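Local coordinates for protein salicylaldehyde dehydrogenase NahF (Pseudomonas putida, PDB 4JZ6) that probably oxidises salicylaldehyde to salicylate with NAD+ and water, a step of naphthalene degradation, and accepts a broad range of aldehydes, at residues V163-T168 / K189-S194; A104-A109 / F193-H198; T36-H41 / M48-N53; L22-A27 / V214-N219; P158-V163 / R239-T244. One frame throughout, in Å; residues are numbered along the deposited sequence.

Contact 1 (V163-T168 / K189-S194); sequences VPWNGT and KGSEFS. With NK (salicylaldehyde), chain B.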
# COMPACT_ATOMS: atom_id res chain seq x y z
N VAL A 163 -13.72 7.82 9.16
CA VAL A 163 -14.96 7.45 8.47
C VAL A 163 -15.86 8.65 8.22
O VAL A 163 -16.11 9.43 9.14
CB VAL A 163 -15.74 6.42 9.31
CG1 VAL A 163 -17.03 6.02 8.60
CG2 VAL A 163 -14.88 5.22 9.58
N PRO A 164 -16.36 8.80 6.98
CA PRO A 164 -17.22 9.93 6.60
C PRO A 164 -18.68 9.68 6.98
O PRO A 164 -18.96 8.78 7.78
CB PRO A 164 -17.07 9.97 5.08
CG PRO A 164 -16.91 8.54 4.72
CD PRO A 164 -16.08 7.93 5.82
N TRP A 165 -19.59 10.45 6.39
CA TRP A 165 -20.98 10.52 6.84
C TRP A 165 -22.00 9.89 5.87
O TRP A 165 -23.15 9.69 6.24
CB TRP A 165 -21.34 11.99 7.04
CG TRP A 165 -20.96 12.78 5.84
CD1 TRP A 165 -19.78 13.43 5.63
CD2 TRP A 165 -21.74 12.95 4.65
NE1 TRP A 165 -19.79 14.02 4.38
CE2 TRP A 165 -20.98 13.74 3.76
CE3 TRP A 165 -23.02 12.54 4.25
CZ2 TRP A 165 -21.44 14.11 2.50
CZ3 TRP A 165 -23.48 12.90 3.00
CH2 TRP A 165 -22.70 13.69 2.14
N ASN A 166 -21.58 9.59 4.64
CA ASN A 166 -22.54 9.19 3.60
C ASN A 166 -23.01 7.74 3.66
O ASN A 166 -24.20 7.47 3.79
CB ASN A 166 -22.01 9.55 2.21
CG ASN A 166 -20.65 8.96 1.94
OD1 ASN A 166 -19.90 8.67 2.87
ND2 ASN A 166 -20.32 8.78 0.66
N GLY A 167 -22.07 6.80 3.57
CA GLY A 167 -22.36 5.41 3.87
C GLY A 167 -22.28 5.29 5.38
O GLY A 167 -21.46 4.55 5.92
N THR A 168 -23.15 6.04 6.04
CA THR A 168 -23.03 6.39 7.46
C THR A 168 -22.70 5.22 8.37
O THR A 168 -21.86 5.34 9.27
CB THR A 168 -24.33 7.04 7.95
OG1 THR A 168 -24.84 7.90 6.93
CG2 THR A 168 -24.05 7.84 9.18
N LYS A 189 -12.37 7.47 14.19
CA LYS A 189 -12.69 8.88 14.07
C LYS A 189 -13.94 9.05 13.22
O LYS A 189 -13.92 8.77 12.02
CB LYS A 189 -11.54 9.65 13.45
CG LYS A 189 -11.86 11.11 13.15
CD LYS A 189 -12.00 11.93 14.42
CE LYS A 189 -12.34 13.39 14.12
NZ LYS A 189 -13.55 13.55 13.24
N GLY A 190 -15.02 9.50 13.85
CA GLY A 190 -16.31 9.63 13.19
C GLY A 190 -16.48 10.96 12.46
O GLY A 190 -15.56 11.78 12.41
N SER A 191 -17.68 11.16 11.91
CA SER A 191 -17.95 12.35 11.11
C SER A 191 -18.71 13.42 11.88
O SER A 191 -19.58 13.12 12.70
CB SER A 191 -18.75 11.99 9.87
OG SER A 191 -19.20 13.16 9.22
N GLU A 192 -18.38 14.67 11.58
CA GLU A 192 -19.03 15.79 12.24
C GLU A 192 -20.51 15.88 11.89
O GLU A 192 -21.31 16.46 12.64
CB GLU A 192 -18.32 17.11 11.89
CG GLU A 192 -18.44 17.51 10.44
CD GLU A 192 -17.19 17.22 9.63
OE1 GLU A 192 -16.53 16.19 9.90
OE2 GLU A 192 -16.87 18.03 8.74
N PHE A 193 -20.89 15.30 10.75
CA PHE A 193 -22.27 15.35 10.28
C PHE A 193 -23.08 14.14 10.77
O PHE A 193 -24.31 14.12 10.66
CB PHE A 193 -22.31 15.39 8.75
CG PHE A 193 -21.62 16.59 8.16
CD1 PHE A 193 -22.10 17.87 8.40
CD2 PHE A 193 -20.51 16.43 7.35
CE1 PHE A 193 -21.47 18.97 7.85
CE2 PHE A 193 -19.88 17.52 6.79
CZ PHE A 193 -20.36 18.80 7.04
N SER A 194 -22.38 13.15 11.30
CA SER A 194 -23.02 11.91 11.71
C SER A 194 -22.60 11.42 13.11
O SER A 194 -22.27 10.24 13.28
CB SER A 194 -22.74 10.83 10.66
OG SER A 194 -22.63 9.55 11.25
OAH NK B . -19.29 5.66 -1.93
CAD NK B . -19.48 5.50 -0.74
CAA NK B . -19.91 4.15 -0.32
CAC NK B . -19.23 3.01 -0.73
CAG NK B . -19.68 1.76 -0.31
CAI NK B . -20.81 1.65 0.48
CAE NK B . -21.49 2.78 0.88
CAB NK B . -21.05 4.04 0.47
OAF NK B . -21.69 5.20 0.84

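Contact 2 (A104-A109 / F193-H198); sequences AMEVGA and FSPATH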
# COMPACT_ATOMS: atom_id res chain seq x y z
N ALA A 104 -31.91 9.45 9.28
CA ALA A 104 -32.84 10.37 8.64
C ALA A 104 -32.64 11.78 9.18
O ALA A 104 -32.71 12.76 8.44
CB ALA A 104 -34.28 9.91 8.84
N MET A 105 -32.39 11.88 10.49
CA MET A 105 -32.24 13.19 11.12
C MET A 105 -30.90 13.82 10.78
O MET A 105 -30.82 15.01 10.47
CB MET A 105 -32.39 13.07 12.64
CG MET A 105 -33.79 12.66 13.09
SD MET A 105 -33.87 12.26 14.85
CE MET A 105 -33.48 13.84 15.60
N GLU A 106 -29.84 13.02 10.84
CA GLU A 106 -28.49 13.56 10.72
C GLU A 106 -28.03 13.81 9.29
O GLU A 106 -27.44 14.85 9.01
CB GLU A 106 -27.47 12.65 11.42
CG GLU A 106 -27.63 12.59 12.92
CD GLU A 106 -26.40 12.07 13.60
OE1 GLU A 106 -25.88 11.00 13.18
OE2 GLU A 106 -25.92 12.73 14.55
N VAL A 107 -28.29 12.86 8.40
CA VAL A 107 -27.72 12.93 7.06
C VAL A 107 -28.77 12.82 5.95
O VAL A 107 -28.44 12.51 4.81
CB VAL A 107 -26.62 11.86 6.86
CG1 VAL A 107 -25.56 11.97 7.95
CG2 VAL A 107 -27.21 10.45 6.83
N GLY A 108 -30.02 13.10 6.30
CA GLY A 108 -31.11 13.12 5.33
C GLY A 108 -31.27 11.83 4.54
O GLY A 108 -31.61 11.87 3.35
N ALA A 109 -31.02 10.70 5.18
CA ALA A 109 -31.13 9.41 4.53
C ALA A 109 -32.56 8.91 4.56
O ALA A 109 -33.20 8.93 5.61
CB ALA A 109 -30.22 8.40 5.20
N PHE A 193 -20.89 15.30 10.75
CA PHE A 193 -22.27 15.35 10.28
C PHE A 193 -23.08 14.14 10.77
O PHE A 193 -24.31 14.12 10.66
CB PHE A 193 -22.31 15.39 8.75
CG PHE A 193 -21.62 16.59 8.16
CD1 PHE A 193 -22.10 17.87 8.40
CD2 PHE A 193 -20.51 16.43 7.35
CE1 PHE A 193 -21.47 18.97 7.85
CE2 PHE A 193 -19.88 17.52 6.79
CZ PHE A 193 -20.36 18.80 7.04
N SER A 194 -22.38 13.15 11.30
CA SER A 194 -23.02 11.91 11.71
C SER A 194 -22.60 11.42 13.11
O SER A 194 -22.27 10.24 13.28
CB SER A 194 -22.74 10.83 10.66
OG SER A 194 -22.63 9.55 11.25
N PRO A 195 -22.64 12.30 14.13
CA PRO A 195 -22.09 11.82 15.41
C PRO A 195 -23.01 10.87 16.18
O PRO A 195 -22.50 10.01 16.91
CB PRO A 195 -21.87 13.11 16.20
CG PRO A 195 -22.90 14.02 15.68
CD PRO A 195 -23.05 13.71 14.22
N ALA A 196 -24.32 11.00 16.03
CA ALA A 196 -25.24 10.10 16.72
C ALA A 196 -25.18 8.70 16.13
O ALA A 196 -25.23 7.71 16.86
CB ALA A 196 -26.65 10.64 16.69
N THR A 197 -25.07 8.63 14.81
CA THR A 197 -25.03 7.35 14.12
C THR A 197 -23.74 6.59 14.43
O THR A 197 -23.76 5.38 14.67
CB THR A 197 -25.12 7.53 12.61
OG1 THR A 197 -26.06 8.56 12.31
CG2 THR A 197 -25.55 6.24 11.95
N HIS A 198 -22.63 7.30 14.42
CA HIS A 198 -21.33 6.70 14.70
C HIS A 198 -21.18 6.32 16.18
O HIS A 198 -20.52 5.34 16.52
CB HIS A 198 -20.21 7.64 14.26
CG HIS A 198 -20.06 7.71 12.77
ND1 HIS A 198 -19.32 8.68 12.14
CD2 HIS A 198 -20.56 6.92 11.79
CE1 HIS A 198 -19.36 8.49 10.84
NE2 HIS A 198 -20.11 7.42 10.60

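Contact 3 (T36-H41 / M48-N53); sequences TFERKH and MTESAN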
# COMPACT_ATOMS: atom_id res chain seq x y z
N THR A 36 -18.50 20.95 23.52
CA THR A 36 -19.34 20.21 22.58
C THR A 36 -19.36 20.86 21.21
O THR A 36 -18.81 21.94 21.00
CB THR A 36 -20.78 20.08 23.10
OG1 THR A 36 -21.29 21.37 23.43
CG2 THR A 36 -20.82 19.20 24.34
N PHE A 37 -19.99 20.17 20.26
CA PHE A 37 -20.27 20.72 18.94
C PHE A 37 -21.59 20.13 18.47
O PHE A 37 -22.00 19.07 18.94
CB PHE A 37 -19.15 20.38 17.95
CG PHE A 37 -19.11 18.94 17.53
CD1 PHE A 37 -19.76 18.51 16.39
CD2 PHE A 37 -18.40 18.01 18.28
CE1 PHE A 37 -19.71 17.17 16.00
CE2 PHE A 37 -18.34 16.68 17.89
CZ PHE A 37 -19.00 16.26 16.75
N GLU A 38 -22.26 20.82 17.55
CA GLU A 38 -23.59 20.40 17.14
C GLU A 38 -23.67 19.98 15.68
O GLU A 38 -22.89 20.42 14.84
CB GLU A 38 -24.62 21.50 17.42
CG GLU A 38 -24.84 21.77 18.90
CD GLU A 38 -25.70 22.99 19.13
OE1 GLU A 38 -25.72 23.88 18.24
OE2 GLU A 38 -26.35 23.07 20.20
N ARG A 39 -24.63 19.10 15.39
CA ARG A 39 -25.01 18.78 14.03
C ARG A 39 -26.40 19.37 13.82
O ARG A 39 -27.39 18.79 14.26
CB ARG A 39 -25.01 17.27 13.80
CG ARG A 39 -25.67 16.81 12.51
CD ARG A 39 -25.13 17.54 11.29
NE ARG A 39 -25.66 17.00 10.04
CZ ARG A 39 -25.71 17.69 8.90
NH1 ARG A 39 -25.28 18.94 8.86
NH2 ARG A 39 -26.20 17.13 7.80
N LYS A 40 -26.47 20.54 13.20
CA LYS A 40 -27.75 21.15 12.90
C LYS A 40 -28.25 20.63 11.56
O LYS A 40 -27.46 20.29 10.69
CB LYS A 40 -27.64 22.68 12.85
CG LYS A 40 -27.13 23.34 14.12
CD LYS A 40 -26.86 24.82 13.85
CE LYS A 40 -26.15 25.50 15.02
NZ LYS A 40 -25.65 26.86 14.64
N HIS A 41 -29.57 20.55 11.42
CA HIS A 41 -30.18 20.17 10.15
C HIS A 41 -29.79 21.21 9.10
O HIS A 41 -29.89 22.41 9.34
CB HIS A 41 -31.70 20.11 10.30
CG HIS A 41 -32.41 19.55 9.11
ND1 HIS A 41 -32.89 20.35 8.09
CD2 HIS A 41 -32.74 18.28 8.78
CE1 HIS A 41 -33.48 19.59 7.19
NE2 HIS A 41 -33.40 18.33 7.58
N MET A 48 -29.87 18.65 15.63
CA MET A 48 -30.18 17.23 15.59
C MET A 48 -29.40 16.46 16.66
O MET A 48 -29.97 15.61 17.36
CB MET A 48 -29.91 16.65 14.19
CG MET A 48 -30.83 17.16 13.08
SD MET A 48 -32.57 17.18 13.55
CE MET A 48 -33.37 17.43 11.97
N THR A 49 -28.11 16.75 16.78
CA THR A 49 -27.25 16.07 17.74
C THR A 49 -26.22 17.01 18.37
O THR A 49 -25.62 17.84 17.68
CB THR A 49 -26.50 14.89 17.07
OG1 THR A 49 -27.42 14.10 16.33
CG2 THR A 49 -25.80 14.02 18.11
N GLU A 50 -26.03 16.88 19.68
CA GLU A 50 -24.95 17.58 20.37
C GLU A 50 -23.92 16.54 20.80
O GLU A 50 -24.25 15.59 21.51
CB GLU A 50 -25.49 18.35 21.58
CG GLU A 50 -24.45 19.18 22.31
CD GLU A 50 -25.03 19.92 23.52
OE1 GLU A 50 -26.25 19.79 23.79
OE2 GLU A 50 -24.27 20.63 24.21
N SER A 51 -22.68 16.70 20.35
CA SER A 51 -21.64 15.70 20.61
C SER A 51 -20.47 16.28 21.40
O SER A 51 -20.17 17.47 21.31
CB SER A 51 -21.15 15.09 19.29
OG SER A 51 -20.11 14.14 19.51
N ALA A 52 -19.82 15.43 22.19
CA ALA A 52 -18.58 15.80 22.86
C ALA A 52 -17.55 16.17 21.79
O ALA A 52 -17.43 15.49 20.78
CB ALA A 52 -18.07 14.66 23.72
N ASN A 53 -16.82 17.26 22.02
CA ASN A 53 -15.85 17.74 21.04
C ASN A 53 -14.44 17.37 21.44
O ASN A 53 -13.79 18.10 22.18
CB ASN A 53 -15.98 19.26 20.88
CG ASN A 53 -15.37 19.77 19.59
OD1 ASN A 53 -14.98 18.98 18.72
ND2 ASN A 53 -15.32 21.08 19.44

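Contact 4 (L22-A27 / V214-N219); sequences LFINNA and VLNYLN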
# COMPACT_ATOMS: atom_id res chain seq x y z
N LEU A 22 -17.87 10.85 23.84
CA LEU A 22 -16.71 10.11 23.32
C LEU A 22 -16.71 8.71 23.93
O LEU A 22 -17.37 8.47 24.94
CB LEU A 22 -15.41 10.83 23.70
CG LEU A 22 -14.77 11.81 22.71
CD1 LEU A 22 -15.80 12.47 21.79
CD2 LEU A 22 -13.95 12.85 23.47
N PHE A 23 -15.97 7.79 23.32
CA PHE A 23 -15.89 6.43 23.86
C PHE A 23 -14.45 5.91 23.94
O PHE A 23 -13.81 5.67 22.92
CB PHE A 23 -16.74 5.48 23.02
CG PHE A 23 -16.85 4.10 23.58
CD1 PHE A 23 -17.69 3.84 24.66
CD2 PHE A 23 -16.12 3.06 23.03
CE1 PHE A 23 -17.80 2.56 25.18
CE2 PHE A 23 -16.23 1.78 23.54
CZ PHE A 23 -17.07 1.52 24.62
N ILE A 24 -13.95 5.75 25.17
CA ILE A 24 -12.61 5.22 25.41
C ILE A 24 -12.62 4.22 26.56
O ILE A 24 -13.15 4.51 27.64
CB ILE A 24 -11.61 6.34 25.73
CG1 ILE A 24 -11.54 7.35 24.59
CG2 ILE A 24 -10.24 5.75 26.00
CD1 ILE A 24 -10.53 8.45 24.80
N ASN A 25 -12.04 3.04 26.34
CA ASN A 25 -11.95 1.99 27.36
C ASN A 25 -13.29 1.57 27.97
O ASN A 25 -13.43 1.53 29.19
CB ASN A 25 -10.99 2.41 28.48
CG ASN A 25 -9.62 1.81 28.33
OD1 ASN A 25 -9.47 0.68 27.85
ND2 ASN A 25 -8.60 2.55 28.75
N ASN A 26 -14.25 1.23 27.12
CA ASN A 26 -15.58 0.82 27.57
C ASN A 26 -16.25 1.88 28.44
O ASN A 26 -17.08 1.56 29.29
CB ASN A 26 -15.52 -0.53 28.29
CG ASN A 26 -15.61 -1.71 27.33
OD1 ASN A 26 -15.64 -1.54 26.11
ND2 ASN A 26 -15.63 -2.92 27.89
N ALA A 27 -15.88 3.14 28.22
CA ALA A 27 -16.45 4.24 28.98
C ALA A 27 -16.88 5.39 28.08
O ALA A 27 -16.11 5.87 27.25
CB ALA A 27 -15.46 4.74 30.02
N VAL A 214 -10.59 -2.08 22.75
CA VAL A 214 -10.45 -2.66 21.42
C VAL A 214 -11.03 -1.71 20.37
O VAL A 214 -10.48 -1.58 19.28
CB VAL A 214 -11.09 -4.05 21.34
CG1 VAL A 214 -10.90 -4.64 19.96
CG2 VAL A 214 -10.46 -4.97 22.37
N LEU A 215 -12.13 -1.04 20.71
CA LEU A 215 -12.68 0.01 19.87
C LEU A 215 -12.83 1.31 20.65
O LEU A 215 -13.46 1.35 21.70
CB LEU A 215 -14.04 -0.40 19.30
CG LEU A 215 -14.76 0.68 18.47
CD1 LEU A 215 -13.98 1.00 17.20
CD2 LEU A 215 -16.18 0.24 18.13
N ASN A 216 -12.24 2.38 20.12
CA ASN A 216 -12.29 3.68 20.77
C ASN A 216 -12.79 4.73 19.78
O ASN A 216 -12.33 4.80 18.65
CB ASN A 216 -10.91 4.05 21.32
CG ASN A 216 -10.38 3.01 22.30
OD1 ASN A 216 -10.57 3.12 23.51
ND2 ASN A 216 -9.71 1.98 21.77
N TYR A 217 -13.75 5.55 20.22
CA TYR A 217 -14.49 6.42 19.31
C TYR A 217 -14.24 7.90 19.57
O TYR A 217 -14.33 8.37 20.70
CB TYR A 217 -15.99 6.10 19.41
CG TYR A 217 -16.91 7.10 18.74
CD1 TYR A 217 -17.95 7.70 19.44
CD2 TYR A 217 -16.75 7.44 17.40
CE1 TYR A 217 -18.81 8.60 18.84
CE2 TYR A 217 -17.61 8.35 16.78
CZ TYR A 217 -18.63 8.92 17.51
OH TYR A 217 -19.48 9.83 16.90
N LEU A 218 -13.92 8.62 18.50
CA LEU A 218 -13.67 10.05 18.59
C LEU A 218 -14.47 10.80 17.54
O LEU A 218 -14.62 10.34 16.41
CB LEU A 218 -12.19 10.35 18.38
CG LEU A 218 -11.18 9.80 19.38
CD1 LEU A 218 -9.80 9.92 18.79
CD2 LEU A 218 -11.27 10.55 20.69
N ASN A 219 -14.99 11.96 17.93
CA ASN A 219 -15.62 12.86 16.98
C ASN A 219 -15.30 14.29 17.38
O ASN A 219 -14.97 14.56 18.53
CB ASN A 219 -17.13 12.64 16.93
CG ASN A 219 -17.70 12.83 15.54
OD1 ASN A 219 -17.16 13.60 14.75
ND2 ASN A 219 -18.77 12.11 15.23
O HOH W 1 -14.20 -2.09 23.07
O HOH W 2 -13.36 0.54 24.35

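Contact 5 (P158-V163 / R239-T244); sequences PILSIV and RRINFT. With SO4 (sulfate ion), chain D.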
# COMPACT_ATOMS: atom_id res chain seq x y z
N PRO A 158 -2.67 -0.99 16.78
CA PRO A 158 -3.74 0.01 16.68
C PRO A 158 -3.89 0.57 15.27
O PRO A 158 -2.91 1.05 14.68
CB PRO A 158 -3.29 1.10 17.65
CG PRO A 158 -2.47 0.36 18.67
CD PRO A 158 -1.74 -0.70 17.88
N ILE A 159 -5.10 0.50 14.73
CA ILE A 159 -5.40 1.06 13.41
C ILE A 159 -6.18 2.36 13.56
O ILE A 159 -7.13 2.44 14.34
CB ILE A 159 -6.20 0.06 12.54
CG1 ILE A 159 -5.26 -0.79 11.68
CG2 ILE A 159 -7.10 0.79 11.57
CD1 ILE A 159 -4.17 -1.50 12.43
N LEU A 160 -5.78 3.39 12.81
CA LEU A 160 -6.56 4.62 12.75
C LEU A 160 -7.59 4.55 11.62
O LEU A 160 -7.21 4.52 10.44
CB LEU A 160 -5.65 5.83 12.54
CG LEU A 160 -6.38 7.15 12.31
CD1 LEU A 160 -7.25 7.47 13.51
CD2 LEU A 160 -5.39 8.26 12.04
N SER A 161 -8.87 4.52 11.98
CA SER A 161 -9.95 4.44 11.00
C SER A 161 -10.74 5.74 10.93
O SER A 161 -11.46 6.09 11.87
CB SER A 161 -10.91 3.30 11.34
OG SER A 161 -10.26 2.05 11.31
N ILE A 162 -10.61 6.46 9.82
CA ILE A 162 -11.35 7.70 9.63
C ILE A 162 -12.53 7.49 8.68
O ILE A 162 -12.35 7.03 7.55
CB ILE A 162 -10.42 8.82 9.15
CG1 ILE A 162 -9.37 9.10 10.23
CG2 ILE A 162 -11.22 10.08 8.85
CD1 ILE A 162 -8.27 10.07 9.79
N VAL A 163 -13.72 7.82 9.16
CA VAL A 163 -14.96 7.45 8.47
C VAL A 163 -15.86 8.65 8.22
O VAL A 163 -16.11 9.43 9.14
CB VAL A 163 -15.74 6.42 9.31
CG1 VAL A 163 -17.03 6.02 8.60
CG2 VAL A 163 -14.88 5.22 9.58
N ARG A 239 -0.43 2.28 13.94
CA ARG A 239 0.45 1.55 13.02
C ARG A 239 0.07 1.72 11.55
O ARG A 239 0.94 1.90 10.71
CB ARG A 239 0.49 0.06 13.39
CG ARG A 239 1.11 -0.21 14.74
CD ARG A 239 2.61 0.03 14.72
NE ARG A 239 3.27 -0.76 13.69
CZ ARG A 239 3.63 -2.03 13.83
NH1 ARG A 239 3.40 -2.67 14.98
NH2 ARG A 239 4.23 -2.67 12.83
N ARG A 240 -1.22 1.65 11.25
CA ARG A 240 -1.71 1.87 9.89
C ARG A 240 -2.95 2.74 9.91
O ARG A 240 -3.58 2.93 10.95
CB ARG A 240 -1.99 0.54 9.18
CG ARG A 240 -0.75 -0.28 8.88
CD ARG A 240 -1.07 -1.63 8.25
NE ARG A 240 0.13 -2.47 8.14
CZ ARG A 240 0.16 -3.68 7.59
NH1 ARG A 240 -0.93 -4.23 7.09
NH2 ARG A 240 1.31 -4.35 7.55
N ILE A 241 -3.29 3.30 8.75
CA ILE A 241 -4.40 4.23 8.65
C ILE A 241 -5.27 3.89 7.45
O ILE A 241 -4.77 3.67 6.35
CB ILE A 241 -3.89 5.68 8.46
CG1 ILE A 241 -2.94 6.06 9.59
CG2 ILE A 241 -5.05 6.65 8.40
CD1 ILE A 241 -1.59 6.50 9.12
N ASN A 242 -6.58 3.83 7.67
CA ASN A 242 -7.53 3.80 6.56
C ASN A 242 -8.34 5.09 6.56
O ASN A 242 -8.83 5.54 7.61
CB ASN A 242 -8.44 2.56 6.61
CG ASN A 242 -9.28 2.50 7.87
OD1 ASN A 242 -10.47 2.81 7.85
ND2 ASN A 242 -8.67 2.10 8.97
N PHE A 243 -8.44 5.71 5.39
CA PHE A 243 -9.19 6.95 5.25
C PHE A 243 -10.21 6.86 4.13
O PHE A 243 -9.89 6.46 3.01
CB PHE A 243 -8.26 8.12 4.96
CG PHE A 243 -8.98 9.41 4.72
CD1 PHE A 243 -9.34 10.23 5.78
CD2 PHE A 243 -9.31 9.81 3.43
CE1 PHE A 243 -10.01 11.41 5.56
CE2 PHE A 243 -9.98 10.99 3.20
CZ PHE A 243 -10.34 11.80 4.27
N THR A 244 -11.44 7.25 4.43
CA THR A 244 -12.48 7.31 3.42
C THR A 244 -13.01 8.74 3.41
O THR A 244 -13.38 9.29 4.45
CB THR A 244 -13.61 6.30 3.70
OG1 THR A 244 -13.08 4.96 3.62
CG2 THR A 244 -14.73 6.45 2.68
S SO4 D . 3.43 -1.78 9.30
O1 SO4 D . 3.65 -1.12 8.01
O2 SO4 D . 3.77 -3.19 9.16
O3 SO4 D . 4.27 -1.17 10.32
O4 SO4 D . 2.02 -1.65 9.67
O HOH W 3 -11.98 4.70 6.48

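Contact 1 (V163-T168 / K189-S194)
W165 leans on the type I turn S191-S194 with an edge and a face of its indole. With CG held between the backbone N and the carbonyl carbon (chi1 50°), the ring stands beside F193, the two side chains pointing the same way. From the root outward, W165 CB rests 3.3 Å from S191 OG; CG lies near both S191 OG and F193 CD2; CD1 presses on F193 CD2 at 3.5 Å; and NE1 is 3.9 Å from that same F193 CD2. The pair is T-shaped: the phenyl edge is directed at the face of the five-membered ring, planes at 82°, while S191 OG sits at the indole edge near its plane. S191 OG also accepts F193 N at 3.1 Å, an ST turn that holds the phenyl-bearing residue in place. At the other end V163 N donates to K189 O (3.0 Å), carrying the parallel sheet into the two loops. T168 OG1 ties back to W165 O, and T168 CG2 packs on S194. In the substrate pocket G167 CA is 3.1 Å from OAF of salicylaldehyde. N166 lies beside the aldehyde group, its ND2 bonded to Q299 O and 3.7 Å from the aldehyde carbon CAD. This position is consistent with the oxyanion-hole asparagine of aldehyde dehydrogenases, although no bond to the aldehyde oxygen is made here.

Contact 2 (A104-A109 / F193-H198)
E106 CG stands anti to its carbonyl carbon (chi1 -66°) and the chain stays extended beyond it (chi2 -162°), bringing the carboxylate to the first turn of helix 195-208; there T197 OG1, also anti to its carbonyl carbon (chi1 -40°), turns to meet it. E106 OE1 accepts twice: from T197 OG1 at 2.6 Å, nearly along the C-O bond, and from T197 N at 3.0 Å, above the carboxylate plane. E106 OE2 takes A196 N on its syn side at 2.8 Å and lies 3.1 Å from P195 CD, whose ring nitrogen has no hydrogen to offer. Beside this grip, V107 CG1 touches F193 O at 3.7 Å. T49 OG1 gives OE2 a further bond, and R39 NH2 binds the backbone oxygen of E106. S194, the N-cap residue, makes no side-chain capping bond; the buried carboxylate from helix 96-107 takes up N-H groups of the helix start instead. Four donors and the positive end of the helix dipole would probably favour its ionised form.

Contact 3 (T36-H41 / M48-N53)
F37 and S51 exchange two backbone hydrogen bonds in an antiparallel beta hairpin whose strands, 36-40 and 48-52, run at 155° to each other. A classic beta bulge interrupts the ladder: M48 and T49 both face R39, whose O accepts M48 N at 2.8 Å and, more weakly, T49 N at 3.3 Å. The F37 ring carries much of the side-chain contact. Its CG lies between the backbone N and the carbonyl carbon (chi1 72°), and the ring reaches over to the partner strand, with CE2 meeting A52 O edge-on at 3.3 Å and CZ lying 3.5 Å from S51 CB. The side chain of N53, whose OD1 also binds S221 N, crosses that of F37 at about a right angle, amide and ring planes 59° apart, with OD1 3.6 Å from F37 CD2. An alanine at F37 would probably open a gap over S51 and leave the N53 amide without the ring it packs on. T36 OG1 donates to the anti lone pair of E50 OE2 at 3.2 Å, while E50 OE1 is taken by H17, a remnant of the tag. On the same face as F37 and S51, R39 bonds to V345 O, and both R39 and T49 turn to E106 of helix 96-107. Near the bulge H41 and M48 lie side by side, M48 CE 3.4 Å from H41 CD2.

Contact 4 (L22-A27 / V214-N219)
A single antiparallel bridge, F23 with Y217, joins the N-terminal sheet to strand 215-218, the outermost strand on one side of the mostly parallel, Rossmann-like sheet. F23 N donates to Y217 O at 3.1 Å and Y217 N returns a bond to F23 O at 2.7 Å. Both side chains leave the bridge with CG anti to the backbone N, and their CB atoms touch at 3.7 Å. The edge of the F23 ring lies against L215 O, 3.4 Å from CE2. N216 extends the join by a side-chain bond: OD1 accepts N25 N at 3.2 Å, nearly in line with its C=O. The N216 side chain crosses that of I24 at about a right angle, with OD1 3.6 Å from I24 CG2. The partner residue N25 belongs to the tight turn between I24 and A27 that leads into strand 27-29. A leucine at N216 would probably leave N25 N without this acceptor and let the turn shift against strand 215-218. Further along the strands, L22 CG packs against L218 CD2, and N219 ND2 binds Y217 OH besides S191 O. One water bridges the two segments, accepting from N26 N at 3.0 Å and donating to L215 O at 2.8 Å.

Contact 5 (P158-V163 / R239-T244)
L160 O accepts N242 N at the middle of two parallel strands, 159-162 and 240-244, neighbours in the Rossmann-like sheet of this dehydrogenase. The backbone ladder also runs through R239 N to P158 O, L160 N to R240 O and I162 N to N242 O, with a longer link from T244 N to I162 O at 3.3 Å. Among the polar side chains, N242 CG lies between the backbone N and the carbonyl carbon (chi1 61°), and the amide beyond it reaches the partner strand, where ND2 donates to S161 OG at 2.8 Å, the oxygen lying in the amide plane. S161 OG is also bonded to A175 O, so this buried hydroxyl joins the strands to helix 170-181. The apolar pairs are on the other face. L160 and I241 lie side by side, CD2 to CG2 4.0 Å, and I162 CG2 packs on F243 CD1 at 3.6 Å. T244, at the far end, has its side chain next to that of E267, the predicted active-site residue. Charged groups gather at the start of the strands, where R239 also forms a salt bridge with E485. There a sulfate, probably from the crystallisation liquor and bonded as well to K467 N of the second subunit, sits at the edges of two guanidiniums. R239 NH2 is 2.9 Å from its O3; R240 gives NH2 to O2 and NE to O4, the latter at 2.6 Å.

How the contacts relate
From the N terminus, residues 22-27 open the long loop that contact 4 closes at 214-219, tying the N-terminal sheet to the Rossmann-like one. Contacts 1, 2 and 3 all lie within that span, and contact 3 closes first, as a short hairpin. Contact 2 begins at 104-109 and contact 1 at 163-168; both end around 190-198 and share F193 and S194, so helix 96-107 and the loop after strand 159-162 converge on the start of helix 195-208. Contact 5 encloses contact 1, shares V163 with it, and crosses contacts 2 and 4. E106 and R39 link contacts 2 and 3, while N219 joins contacts 4 and 1.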